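Local coordinates for protein transcriptional regulator, ROK family (Vibrio cholerae O1 biovar eltor, PDB 1Z05) that probably binds DNA as a zinc-containing transcriptional regulator of the ROK family, a homologue of E. coli Mlc, and probably acts in carbohydrate metabolism, at residues A[318-321]-A[322-325]. Numbering follows the deposited sequence.
Sequences ISIE and DICA
Ser319 and Asp322 form a capping box at the start of helix 320-328. Ser319 is the N-cap. Ser319 OG accepts a hydrogen bond from Asp322 N at 3.0 Å, with an N-H...O angle of 158°. In return the carboxylate of Asp322 reaches back to the cap residue. Asp322 OD2 accepts from Ser319 N at 3.3 Å; this bond is weak but nearly straight, at 170°. Two backbone N-H groups at the helix start thus find side-chain acceptors. The serine torsion explains the first bond: with chi1 at 71°, Ser319 OG is swung toward the N-H of Asp322 in the first turn. The positive end of the helix dipole would probably favour the carboxylate here.

Regular helical bonding follows at once. Ile323 N donates to Ser319 O, Cys324 N to Ile320 O, and Ala325 N to Glu321 O.

Ile318, just before the cap, and Ile323 pack across it as a hydrophobic staple. Ile318 CG2 meets Ile323 CG1 at 3.6 Å, and the two side chains cross at about a right angle. Farther out, Ile318 also rests on Leu312. Helix 293-305 packs on the buried face: Ile296 touches both Ile320 and Ile323, and Val300 touches Ile323. One turn along the helix, Ile320 CG2 lies 4.1 Å from Cys324 SG.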
ATOM      1  N   ILE A 318     -20.275  -5.771 -33.904  1.00 50.68           N
ATOM      2  CA  ILE A 318     -19.589  -4.567 -33.417  1.00 48.53           C
ATOM      3  C   ILE A 318     -18.525  -4.883 -32.362  1.00 47.76           C
ATOM      4  O   ILE A 318     -18.824  -5.483 -31.331  1.00 47.16           O
ATOM      5  CB  ILE A 318     -20.590  -3.551 -32.786  1.00 48.64           C
ATOM      6  CG1 ILE A 318     -21.850  -3.372 -33.649  1.00 48.91           C
ATOM      7  CG2 ILE A 318     -19.887  -2.227 -32.442  1.00 46.13           C
ATOM      8  CD1 ILE A 318     -21.750  -2.352 -34.755  1.00 51.41           C
ATOM      9  N   SER A 319     -17.290  -4.470 -32.629  1.00 46.96           N
ATOM     10  CA  SER A 319     -16.208  -4.581 -31.658  1.00 46.95           C
ATOM     11  C   SER A 319     -15.948  -3.239 -30.978  1.00 47.11           C
ATOM     12  O   SER A 319     -16.492  -2.207 -31.389  1.00 46.32           O
ATOM     13  CB  SER A 319     -14.930  -5.081 -32.338  1.00 47.62           C
ATOM     14  OG  SER A 319     -14.366  -4.085 -33.177  1.00 45.75           O
ATOM     15  N   ILE A 320     -15.116  -3.261 -29.938  1.00 47.06           N
ATOM     16  CA  ILE A 320     -14.677  -2.042 -29.268  1.00 47.30           C
ATOM     17  C   ILE A 320     -13.834  -1.192 -30.220  1.00 47.45           C
ATOM     18  O   ILE A 320     -13.966   0.038 -30.249  1.00 47.11           O
ATOM     19  CB  ILE A 320     -13.899  -2.350 -27.956  1.00 48.10           C
ATOM     20  CG1 ILE A 320     -14.798  -3.095 -26.954  1.00 47.91           C
ATOM     21  CG2 ILE A 320     -13.333  -1.055 -27.325  1.00 45.82           C
ATOM     22  CD1 ILE A 320     -15.906  -2.231 -26.329  1.00 50.58           C
ATOM     23  N   GLU A 321     -12.988  -1.855 -31.006  1.00 46.95           N
ATOM     24  CA  GLU A 321     -12.214  -1.192 -32.060  1.00 47.12           C
ATOM     25  C   GLU A 321     -13.113  -0.429 -33.033  1.00 46.02           C
ATOM     26  O   GLU A 321     -12.802   0.702 -33.396  1.00 46.21           O
ATOM     27  CB  GLU A 321     -11.347  -2.200 -32.829  1.00 47.52           C
ATOM     28  CG  GLU A 321     -10.113  -2.704 -32.074  1.00 51.94           C
ATOM     29  CD  GLU A 321     -10.414  -3.829 -31.083  1.00 56.50           C
ATOM     30  OE1 GLU A 321     -11.594  -4.215 -30.932  1.00 59.08           O
ATOM     31  OE2 GLU A 321      -9.458  -4.333 -30.454  1.00 58.25           O
ATOM     32  N   ASP A 322     -14.217  -1.054 -33.451  1.00 45.09           N
ATOM     33  CA  ASP A 322     -15.200  -0.421 -34.344  1.00 44.19           C
ATOM     34  C   ASP A 322     -15.837   0.816 -33.711  1.00 43.04           C
ATOM     35  O   ASP A 322     -16.003   1.840 -34.374  1.00 41.94           O
ATOM     36  CB  ASP A 322     -16.315  -1.395 -34.726  1.00 43.90           C
ATOM     37  CG  ASP A 322     -15.809  -2.619 -35.465  1.00 47.43           C
ATOM     38  OD1 ASP A 322     -14.609  -2.680 -35.815  1.00 51.43           O
ATOM     39  OD2 ASP A 322     -16.627  -3.533 -35.689  1.00 47.89           O
ATOM     40  N   ILE A 323     -16.206   0.704 -32.435  1.00 42.46           N
ATOM     41  CA  ILE A 323     -16.801   1.819 -31.692  1.00 42.19           C
ATOM     42  C   ILE A 323     -15.813   2.983 -31.580  1.00 42.88           C
ATOM     43  O   ILE A 323     -16.183   4.146 -31.795  1.00 43.33           O
ATOM     44  CB  ILE A 323     -17.301   1.380 -30.282  1.00 42.23           C
ATOM     45  CG1 ILE A 323     -18.356   0.276 -30.409  1.00 41.98           C
ATOM     46  CG2 ILE A 323     -17.900   2.570 -29.520  1.00 39.15           C
ATOM     47  CD1 ILE A 323     -18.550  -0.571 -29.153  1.00 41.63           C
ATOM     48  N   CYS A 324     -14.560   2.663 -31.251  1.00 42.91           N
ATOM     49  CA  CYS A 324     -13.504   3.665 -31.113  1.00 43.67           C
ATOM     50  C   CYS A 324     -13.177   4.363 -32.418  1.00 43.23           C
ATOM     51  O   CYS A 324     -12.902   5.561 -32.425  1.00 44.67           O
ATOM     52  CB  CYS A 324     -12.239   3.043 -30.523  1.00 43.97           C
ATOM     53  SG  CYS A 324     -12.385   2.693 -28.787  1.00 49.08           S
ATOM     54  N   ALA A 325     -13.213   3.611 -33.518  1.00 42.75           N
ATOM     55  CA  ALA A 325     -12.961   4.152 -34.847  1.00 41.47           C
ATOM     56  C   ALA A 325     -14.114   5.029 -35.319  1.00 41.24           C
ATOM     57  O   ALA A 325     -13.900   6.012 -36.030  1.00 41.07           O
ATOM     58  CB  ALA A 325     -12.700   3.026 -35.847  1.00 41.69           C
TER